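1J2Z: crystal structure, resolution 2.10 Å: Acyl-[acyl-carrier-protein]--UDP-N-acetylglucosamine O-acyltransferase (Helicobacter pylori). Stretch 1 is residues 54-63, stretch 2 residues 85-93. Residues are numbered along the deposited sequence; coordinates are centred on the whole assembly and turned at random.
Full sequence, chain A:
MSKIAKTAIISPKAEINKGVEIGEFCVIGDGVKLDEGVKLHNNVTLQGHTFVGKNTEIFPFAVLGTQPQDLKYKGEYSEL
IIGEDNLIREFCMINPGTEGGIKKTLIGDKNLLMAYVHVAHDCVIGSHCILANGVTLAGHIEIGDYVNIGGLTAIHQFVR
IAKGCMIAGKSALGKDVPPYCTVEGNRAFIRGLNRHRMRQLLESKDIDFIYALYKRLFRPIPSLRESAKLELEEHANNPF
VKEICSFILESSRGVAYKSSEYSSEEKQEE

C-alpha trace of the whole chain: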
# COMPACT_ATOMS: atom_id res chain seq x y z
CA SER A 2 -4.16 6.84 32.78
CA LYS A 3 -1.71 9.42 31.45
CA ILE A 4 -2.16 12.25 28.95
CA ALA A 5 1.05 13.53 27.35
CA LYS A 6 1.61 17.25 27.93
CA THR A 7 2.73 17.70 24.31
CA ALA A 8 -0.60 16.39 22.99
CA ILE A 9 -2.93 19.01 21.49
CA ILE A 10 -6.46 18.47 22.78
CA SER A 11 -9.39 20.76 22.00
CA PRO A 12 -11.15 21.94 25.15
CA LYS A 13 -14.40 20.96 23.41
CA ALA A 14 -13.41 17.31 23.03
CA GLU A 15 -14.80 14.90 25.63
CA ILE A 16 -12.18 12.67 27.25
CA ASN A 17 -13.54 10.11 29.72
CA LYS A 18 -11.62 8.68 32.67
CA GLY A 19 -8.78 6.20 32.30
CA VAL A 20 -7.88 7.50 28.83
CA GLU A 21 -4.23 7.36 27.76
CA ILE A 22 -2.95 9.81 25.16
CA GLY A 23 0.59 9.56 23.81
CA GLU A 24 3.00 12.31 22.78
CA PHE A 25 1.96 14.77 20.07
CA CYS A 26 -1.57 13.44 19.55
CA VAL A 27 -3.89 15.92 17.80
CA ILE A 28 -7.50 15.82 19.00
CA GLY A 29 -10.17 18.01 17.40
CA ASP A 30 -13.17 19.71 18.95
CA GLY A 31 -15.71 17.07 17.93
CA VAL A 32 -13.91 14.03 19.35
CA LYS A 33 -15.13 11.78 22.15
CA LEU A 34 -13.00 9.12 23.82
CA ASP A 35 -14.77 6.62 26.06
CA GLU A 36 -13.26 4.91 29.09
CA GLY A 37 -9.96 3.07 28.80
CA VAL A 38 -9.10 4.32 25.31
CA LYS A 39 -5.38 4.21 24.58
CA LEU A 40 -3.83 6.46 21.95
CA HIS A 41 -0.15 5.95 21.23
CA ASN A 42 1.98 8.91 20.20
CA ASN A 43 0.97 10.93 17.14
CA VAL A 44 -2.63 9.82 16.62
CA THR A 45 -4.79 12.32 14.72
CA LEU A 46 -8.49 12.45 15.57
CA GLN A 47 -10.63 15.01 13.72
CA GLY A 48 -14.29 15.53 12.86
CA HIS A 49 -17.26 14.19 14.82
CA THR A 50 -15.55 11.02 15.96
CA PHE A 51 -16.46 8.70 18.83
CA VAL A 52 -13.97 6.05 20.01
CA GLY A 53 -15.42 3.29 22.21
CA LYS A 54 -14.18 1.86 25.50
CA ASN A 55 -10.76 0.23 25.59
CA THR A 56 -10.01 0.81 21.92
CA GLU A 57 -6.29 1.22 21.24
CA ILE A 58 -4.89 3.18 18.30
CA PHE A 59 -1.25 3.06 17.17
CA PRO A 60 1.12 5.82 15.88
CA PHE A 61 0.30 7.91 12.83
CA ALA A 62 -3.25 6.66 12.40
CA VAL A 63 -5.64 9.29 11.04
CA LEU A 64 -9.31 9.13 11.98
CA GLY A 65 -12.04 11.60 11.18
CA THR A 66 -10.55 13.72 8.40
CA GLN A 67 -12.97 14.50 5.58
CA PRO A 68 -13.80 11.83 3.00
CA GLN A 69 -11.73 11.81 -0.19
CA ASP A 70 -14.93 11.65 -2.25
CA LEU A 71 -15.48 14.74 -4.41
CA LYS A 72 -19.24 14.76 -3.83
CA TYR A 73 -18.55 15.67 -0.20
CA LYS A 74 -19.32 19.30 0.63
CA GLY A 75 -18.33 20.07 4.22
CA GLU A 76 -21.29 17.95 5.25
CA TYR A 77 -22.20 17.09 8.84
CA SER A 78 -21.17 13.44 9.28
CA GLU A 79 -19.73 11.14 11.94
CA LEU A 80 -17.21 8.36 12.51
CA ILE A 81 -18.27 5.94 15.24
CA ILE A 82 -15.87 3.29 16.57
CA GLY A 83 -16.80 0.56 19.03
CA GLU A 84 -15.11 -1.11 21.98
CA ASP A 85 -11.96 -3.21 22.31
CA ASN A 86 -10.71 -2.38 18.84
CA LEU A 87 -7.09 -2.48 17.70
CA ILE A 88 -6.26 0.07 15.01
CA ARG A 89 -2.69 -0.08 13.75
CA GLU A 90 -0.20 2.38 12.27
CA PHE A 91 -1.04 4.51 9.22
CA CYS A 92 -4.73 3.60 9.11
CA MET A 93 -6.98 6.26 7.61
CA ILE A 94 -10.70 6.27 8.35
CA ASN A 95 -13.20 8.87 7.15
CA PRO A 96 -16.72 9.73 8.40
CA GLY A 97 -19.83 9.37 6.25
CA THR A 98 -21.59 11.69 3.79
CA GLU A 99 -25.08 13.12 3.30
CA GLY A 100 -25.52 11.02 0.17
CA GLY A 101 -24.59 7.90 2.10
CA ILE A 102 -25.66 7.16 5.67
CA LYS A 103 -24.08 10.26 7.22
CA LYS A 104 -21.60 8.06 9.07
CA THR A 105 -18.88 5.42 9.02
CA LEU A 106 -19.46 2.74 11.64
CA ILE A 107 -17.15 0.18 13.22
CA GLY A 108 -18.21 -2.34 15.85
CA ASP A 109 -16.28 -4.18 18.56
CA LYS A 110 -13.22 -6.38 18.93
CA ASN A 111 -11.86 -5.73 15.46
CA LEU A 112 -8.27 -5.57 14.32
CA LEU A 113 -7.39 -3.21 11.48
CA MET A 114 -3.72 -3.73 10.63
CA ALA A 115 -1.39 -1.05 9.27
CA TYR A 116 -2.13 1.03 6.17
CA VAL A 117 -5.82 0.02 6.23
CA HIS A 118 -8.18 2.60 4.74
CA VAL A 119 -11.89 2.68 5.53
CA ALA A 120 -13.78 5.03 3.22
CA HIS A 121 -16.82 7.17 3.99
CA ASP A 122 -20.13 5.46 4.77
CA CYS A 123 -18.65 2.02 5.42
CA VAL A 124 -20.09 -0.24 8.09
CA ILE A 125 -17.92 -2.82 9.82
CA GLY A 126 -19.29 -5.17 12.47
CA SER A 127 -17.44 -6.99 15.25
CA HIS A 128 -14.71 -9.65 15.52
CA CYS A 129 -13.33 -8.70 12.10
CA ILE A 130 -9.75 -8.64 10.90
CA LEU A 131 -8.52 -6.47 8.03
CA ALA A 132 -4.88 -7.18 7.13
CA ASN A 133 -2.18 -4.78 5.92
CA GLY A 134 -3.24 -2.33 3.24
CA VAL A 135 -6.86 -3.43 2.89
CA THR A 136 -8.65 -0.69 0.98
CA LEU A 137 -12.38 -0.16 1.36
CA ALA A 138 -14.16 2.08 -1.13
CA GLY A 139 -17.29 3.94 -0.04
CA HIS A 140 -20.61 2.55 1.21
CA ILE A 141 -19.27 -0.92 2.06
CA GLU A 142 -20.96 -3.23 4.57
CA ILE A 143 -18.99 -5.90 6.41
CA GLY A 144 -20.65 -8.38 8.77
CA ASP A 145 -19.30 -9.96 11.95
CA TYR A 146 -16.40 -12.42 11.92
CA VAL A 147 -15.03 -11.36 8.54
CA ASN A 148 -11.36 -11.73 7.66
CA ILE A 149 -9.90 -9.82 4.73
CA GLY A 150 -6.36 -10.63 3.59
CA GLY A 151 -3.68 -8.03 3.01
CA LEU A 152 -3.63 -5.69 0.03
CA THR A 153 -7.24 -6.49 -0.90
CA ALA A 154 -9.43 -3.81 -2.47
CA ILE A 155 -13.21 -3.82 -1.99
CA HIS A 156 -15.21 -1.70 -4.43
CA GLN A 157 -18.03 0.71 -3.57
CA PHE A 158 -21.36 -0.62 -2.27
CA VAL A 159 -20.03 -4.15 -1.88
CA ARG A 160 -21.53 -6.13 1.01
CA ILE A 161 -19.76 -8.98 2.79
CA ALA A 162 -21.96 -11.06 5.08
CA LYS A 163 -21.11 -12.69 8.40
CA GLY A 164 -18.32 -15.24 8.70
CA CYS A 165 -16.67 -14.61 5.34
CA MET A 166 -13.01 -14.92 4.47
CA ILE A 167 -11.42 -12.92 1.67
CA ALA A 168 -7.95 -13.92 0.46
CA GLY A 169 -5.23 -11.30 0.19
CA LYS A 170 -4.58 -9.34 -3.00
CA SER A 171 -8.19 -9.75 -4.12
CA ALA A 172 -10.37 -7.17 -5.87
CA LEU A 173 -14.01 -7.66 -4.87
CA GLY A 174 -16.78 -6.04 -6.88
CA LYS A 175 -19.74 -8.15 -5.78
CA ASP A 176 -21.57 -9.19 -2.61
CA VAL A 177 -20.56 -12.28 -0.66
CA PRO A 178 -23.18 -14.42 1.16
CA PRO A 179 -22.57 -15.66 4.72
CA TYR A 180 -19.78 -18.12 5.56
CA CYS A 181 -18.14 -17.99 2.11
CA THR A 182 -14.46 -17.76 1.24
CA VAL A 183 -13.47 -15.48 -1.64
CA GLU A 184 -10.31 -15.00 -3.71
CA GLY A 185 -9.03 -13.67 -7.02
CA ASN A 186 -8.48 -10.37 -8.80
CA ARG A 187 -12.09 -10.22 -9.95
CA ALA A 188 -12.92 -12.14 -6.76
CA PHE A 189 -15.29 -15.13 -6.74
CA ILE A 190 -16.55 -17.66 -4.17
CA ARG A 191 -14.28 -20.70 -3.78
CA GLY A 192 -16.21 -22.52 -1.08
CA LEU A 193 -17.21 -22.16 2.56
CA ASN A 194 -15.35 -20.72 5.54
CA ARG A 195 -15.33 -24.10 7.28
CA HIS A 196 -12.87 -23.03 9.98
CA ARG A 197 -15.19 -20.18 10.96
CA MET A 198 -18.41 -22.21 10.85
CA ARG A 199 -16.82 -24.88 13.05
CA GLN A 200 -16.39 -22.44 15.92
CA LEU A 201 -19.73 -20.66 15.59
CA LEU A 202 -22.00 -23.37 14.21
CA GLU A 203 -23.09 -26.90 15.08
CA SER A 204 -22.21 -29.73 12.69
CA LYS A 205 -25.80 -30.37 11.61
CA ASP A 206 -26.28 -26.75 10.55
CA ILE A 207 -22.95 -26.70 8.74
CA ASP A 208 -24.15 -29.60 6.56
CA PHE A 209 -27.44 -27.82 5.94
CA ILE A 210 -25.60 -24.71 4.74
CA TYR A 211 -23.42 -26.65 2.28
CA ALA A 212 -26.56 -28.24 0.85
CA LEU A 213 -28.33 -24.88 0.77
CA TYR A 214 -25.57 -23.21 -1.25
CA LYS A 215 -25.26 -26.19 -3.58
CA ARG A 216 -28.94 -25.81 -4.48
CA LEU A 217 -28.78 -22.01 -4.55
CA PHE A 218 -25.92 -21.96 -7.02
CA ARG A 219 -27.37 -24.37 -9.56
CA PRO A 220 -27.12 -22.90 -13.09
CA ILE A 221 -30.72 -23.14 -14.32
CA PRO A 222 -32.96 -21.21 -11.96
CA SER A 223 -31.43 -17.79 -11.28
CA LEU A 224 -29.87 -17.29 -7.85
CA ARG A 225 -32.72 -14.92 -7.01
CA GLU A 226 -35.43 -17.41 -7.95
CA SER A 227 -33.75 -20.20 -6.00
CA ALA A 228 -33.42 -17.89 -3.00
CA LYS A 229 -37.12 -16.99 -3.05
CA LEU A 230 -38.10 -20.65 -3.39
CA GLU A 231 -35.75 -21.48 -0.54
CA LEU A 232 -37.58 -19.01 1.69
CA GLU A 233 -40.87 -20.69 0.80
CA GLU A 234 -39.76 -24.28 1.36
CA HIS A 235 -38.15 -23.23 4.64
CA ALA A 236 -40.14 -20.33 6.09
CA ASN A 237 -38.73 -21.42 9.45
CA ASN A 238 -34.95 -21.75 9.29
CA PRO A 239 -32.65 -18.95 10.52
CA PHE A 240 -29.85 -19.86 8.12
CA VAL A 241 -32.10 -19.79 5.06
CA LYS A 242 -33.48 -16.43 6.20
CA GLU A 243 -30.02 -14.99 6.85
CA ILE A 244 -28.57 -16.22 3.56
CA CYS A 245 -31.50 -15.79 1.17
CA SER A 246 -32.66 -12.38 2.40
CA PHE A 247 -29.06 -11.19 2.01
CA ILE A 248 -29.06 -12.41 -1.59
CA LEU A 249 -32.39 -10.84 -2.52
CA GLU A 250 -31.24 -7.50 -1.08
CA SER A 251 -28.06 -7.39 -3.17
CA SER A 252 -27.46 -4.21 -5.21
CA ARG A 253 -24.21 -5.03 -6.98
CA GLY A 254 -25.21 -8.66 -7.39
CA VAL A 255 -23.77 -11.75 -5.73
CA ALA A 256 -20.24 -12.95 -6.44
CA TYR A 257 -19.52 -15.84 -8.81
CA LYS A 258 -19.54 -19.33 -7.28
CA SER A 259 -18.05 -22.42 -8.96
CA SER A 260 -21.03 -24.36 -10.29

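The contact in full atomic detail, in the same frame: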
# COMPACT_ATOMS: atom_id res chain seq x y z
N LYS A 54 -14.97 2.36 24.38
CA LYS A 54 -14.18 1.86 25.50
C LYS A 54 -13.09 0.86 25.16
O LYS A 54 -13.31 -0.09 24.40
CB LYS A 54 -15.09 1.21 26.56
CG LYS A 54 -16.15 2.12 27.19
CD LYS A 54 -16.90 1.39 28.31
CE LYS A 54 -17.94 2.28 28.98
NZ LYS A 54 -19.10 2.58 28.09
N ASN A 55 -11.92 1.09 25.74
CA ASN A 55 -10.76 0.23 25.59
C ASN A 55 -10.16 0.09 24.20
O ASN A 55 -9.29 -0.75 23.98
CB ASN A 55 -11.09 -1.16 26.15
CG ASN A 55 -11.51 -1.11 27.60
OD1 ASN A 55 -10.78 -0.62 28.45
ND2 ASN A 55 -12.71 -1.61 27.89
N THR A 56 -10.60 0.90 23.25
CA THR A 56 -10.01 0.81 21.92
C THR A 56 -8.60 1.39 21.97
O THR A 56 -8.36 2.38 22.67
CB THR A 56 -10.88 1.53 20.88
OG1 THR A 56 -12.01 0.71 20.57
CG2 THR A 56 -10.08 1.81 19.60
N GLU A 57 -7.67 0.76 21.27
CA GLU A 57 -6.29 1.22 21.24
C GLU A 57 -5.89 1.55 19.81
O GLU A 57 -6.14 0.77 18.89
CB GLU A 57 -5.36 0.14 21.80
CG GLU A 57 -3.90 0.54 21.90
CD GLU A 57 -3.03 -0.55 22.51
OE1 GLU A 57 -1.83 -0.31 22.73
OE2 GLU A 57 -3.55 -1.66 22.76
N ILE A 58 -5.28 2.72 19.62
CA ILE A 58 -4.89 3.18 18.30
C ILE A 58 -3.39 3.49 18.27
O ILE A 58 -2.89 4.25 19.09
CB ILE A 58 -5.69 4.44 17.92
CG1 ILE A 58 -7.19 4.12 18.03
CG2 ILE A 58 -5.31 4.91 16.52
CD1 ILE A 58 -8.09 5.31 17.86
N PHE A 59 -2.69 2.90 17.30
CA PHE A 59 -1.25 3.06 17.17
C PHE A 59 -0.78 4.32 16.43
O PHE A 59 -1.56 4.99 15.76
CB PHE A 59 -0.66 1.79 16.56
CG PHE A 59 -0.65 0.62 17.51
CD1 PHE A 59 -1.84 0.02 17.90
CD2 PHE A 59 0.55 0.16 18.05
CE1 PHE A 59 -1.84 -1.04 18.82
CE2 PHE A 59 0.57 -0.90 18.97
CZ PHE A 59 -0.63 -1.50 19.35
N PRO A 60 0.53 4.64 16.52
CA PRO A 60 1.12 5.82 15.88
C PRO A 60 0.79 6.12 14.43
O PRO A 60 0.72 5.24 13.59
CB PRO A 60 2.62 5.61 16.08
CG PRO A 60 2.69 4.85 17.37
CD PRO A 60 1.57 3.85 17.20
N PHE A 61 0.58 7.41 14.17
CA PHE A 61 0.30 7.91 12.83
C PHE A 61 -0.99 7.46 12.17
O PHE A 61 -1.10 7.50 10.94
CB PHE A 61 1.50 7.61 11.93
CG PHE A 61 2.81 8.12 12.50
CD1 PHE A 61 3.96 7.33 12.45
CD2 PHE A 61 2.90 9.39 13.07
CE1 PHE A 61 5.17 7.79 12.98
CE2 PHE A 61 4.10 9.86 13.60
CZ PHE A 61 5.24 9.06 13.55
N ALA A 62 -1.96 7.03 12.96
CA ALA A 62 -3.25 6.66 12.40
C ALA A 62 -4.01 7.97 12.25
O ALA A 62 -3.81 8.90 13.04
CB ALA A 62 -4.00 5.72 13.34
N VAL A 63 -4.87 8.07 11.24
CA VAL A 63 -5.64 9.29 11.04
C VAL A 63 -7.11 8.92 10.99
O VAL A 63 -7.54 8.18 10.10
CB VAL A 63 -5.24 10.00 9.74
CG1 VAL A 63 -6.11 11.23 9.51
CG2 VAL A 63 -3.78 10.41 9.81
N ASP A 85 -13.00 -2.21 22.43
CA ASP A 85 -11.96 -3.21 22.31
C ASP A 85 -11.38 -3.39 20.91
O ASP A 85 -11.05 -4.50 20.51
CB ASP A 85 -12.48 -4.55 22.82
CG ASP A 85 -12.92 -4.48 24.27
OD1 ASP A 85 -12.09 -4.11 25.12
OD2 ASP A 85 -14.09 -4.80 24.55
N ASN A 86 -11.27 -2.29 20.17
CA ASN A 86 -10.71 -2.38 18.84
C ASN A 86 -9.21 -2.12 18.86
O ASN A 86 -8.68 -1.48 19.77
CB ASN A 86 -11.38 -1.36 17.92
CG ASN A 86 -12.81 -1.73 17.60
OD1 ASN A 86 -13.07 -2.78 17.01
ND2 ASN A 86 -13.75 -0.88 18.00
N LEU A 87 -8.53 -2.67 17.86
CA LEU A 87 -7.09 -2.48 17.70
C LEU A 87 -6.94 -1.85 16.32
O LEU A 87 -7.30 -2.46 15.32
CB LEU A 87 -6.36 -3.82 17.74
CG LEU A 87 -6.23 -4.50 19.11
CD1 LEU A 87 -5.72 -5.93 18.95
CD2 LEU A 87 -5.28 -3.68 19.97
N ILE A 88 -6.44 -0.62 16.28
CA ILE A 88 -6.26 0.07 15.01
C ILE A 88 -4.78 0.40 14.89
O ILE A 88 -4.25 1.23 15.64
CB ILE A 88 -7.12 1.35 14.96
CG1 ILE A 88 -8.60 0.95 15.04
CG2 ILE A 88 -6.85 2.12 13.67
CD1 ILE A 88 -9.57 2.12 15.08
N ARG A 89 -4.12 -0.25 13.94
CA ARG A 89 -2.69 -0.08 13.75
C ARG A 89 -2.21 1.16 13.01
O ARG A 89 -3.00 1.98 12.55
CB ARG A 89 -2.12 -1.34 13.09
CG ARG A 89 -2.32 -2.60 13.93
CD ARG A 89 -1.71 -2.46 15.34
NE ARG A 89 -0.28 -2.14 15.31
CZ ARG A 89 0.67 -2.85 15.92
NH1 ARG A 89 0.35 -3.94 16.60
NH2 ARG A 89 1.93 -2.45 15.87
N GLU A 90 -0.89 1.26 12.91
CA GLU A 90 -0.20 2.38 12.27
C GLU A 90 -0.61 2.71 10.84
O GLU A 90 -0.82 1.82 10.02
CB GLU A 90 1.31 2.12 12.29
CG GLU A 90 1.94 1.98 13.67
CD GLU A 90 1.81 0.59 14.27
OE1 GLU A 90 2.51 0.33 15.27
OE2 GLU A 90 1.02 -0.24 13.77
N PHE A 91 -0.71 4.00 10.56
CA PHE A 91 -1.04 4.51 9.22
C PHE A 91 -2.44 4.23 8.70
O PHE A 91 -2.69 4.37 7.50
CB PHE A 91 -0.01 3.99 8.21
CG PHE A 91 1.41 4.13 8.68
CD1 PHE A 91 2.21 3.00 8.84
CD2 PHE A 91 1.94 5.38 8.97
CE1 PHE A 91 3.52 3.12 9.30
CE2 PHE A 91 3.25 5.51 9.42
CZ PHE A 91 4.05 4.38 9.59
N CYS A 92 -3.36 3.82 9.57
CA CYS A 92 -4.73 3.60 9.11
C CYS A 92 -5.36 4.96 8.86
O CYS A 92 -4.98 5.95 9.48
CB CYS A 92 -5.55 2.86 10.16
SG CYS A 92 -5.25 1.09 10.20
N MET A 93 -6.31 5.01 7.93
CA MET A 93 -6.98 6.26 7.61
C MET A 93 -8.46 5.93 7.48
O MET A 93 -8.85 5.14 6.63
CB MET A 93 -6.42 6.82 6.30
CG MET A 93 -6.64 8.32 6.11
SD MET A 93 -8.22 8.70 5.37
CE MET A 93 -7.81 8.66 3.62
O HOH W 1 -8.34 -2.80 22.25
O HOH W 2 -14.95 -2.96 26.50

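What holds the two backbones in register? They run parallel, and short strands pair Glu57 with Leu87 and Ile58 with Ile88. In a parallel ladder one residue bonds through both its NH and its carbonyl to neighbours two apart on the other chain, and Glu57 does this: its N donates to Asn86 O at 2.9 Å, and its O accepts from Ile88 N at 3.0 Å. Phe59 N then donates to Ile88 O at 2.8 Å. Beyond two type II turns, Phe59 to Ala62 and Arg89 to Cys92, the pairing resumes, with Val63 N donating to Cys92 O at 2.8 Å. CA-H...O contacts supplement the ladder, among them Met93 CA to Val63 O at 3.2 Å and, between the turns, Phe91 CA to Phe61 O at 3.4 Å.

How are the polar groups at the start of the contact satisfied? Asp85 N donates to Lys54 O at 2.9 Å, and Asn86 N donates to the side chain of Thr56, reaching OG1 at 3.1 Å. Two waters extend this network. One donates to both Asn55 O and Asn86 O, 2.8 Å from each, joining two carbonyls that cannot bond to each other. The second accepts from Asn55 ND2 at 3.0 Å and donates to Asp85 OD2 at 2.8 Å, so it links the two side chains.

Why does Arg89 lie so close to Phe59? Its CA-to-CB bond points away from the other stretch, but chi1, chi2 and chi3 are all m and the end of the chain comes nearer. The guanidinium lies flat on the ring, with planes at 8° and Arg89 CZ 3.7 Å from the centroid of the Phe59 ring, a cation-pi arrangement that leaves the NH groups free to bond in the guanidinium plane. Arg89 NE donates to Glu90 OE2 at 2.8 Å in a salt bridge, and Arg89 NH2 donates to Glu90 OE1 at 2.9 Å. The charge is thus paired within its own stretch while its flat face packs across the contact.

Where do the apolar side chains meet? Parallel register brings like positions together: Ile58 CG1 lies 4.1 Å from Ile88 CB, and Val63 CB lies 4.2 Å from Met93 CG. At the turns, Phe61 CD1 approaches Phe91 CE2 to 3.6 Å. Those ring planes are 18° apart but the centroids are separated by 6.0 Å, so the rings are slid past one another and barely overlap.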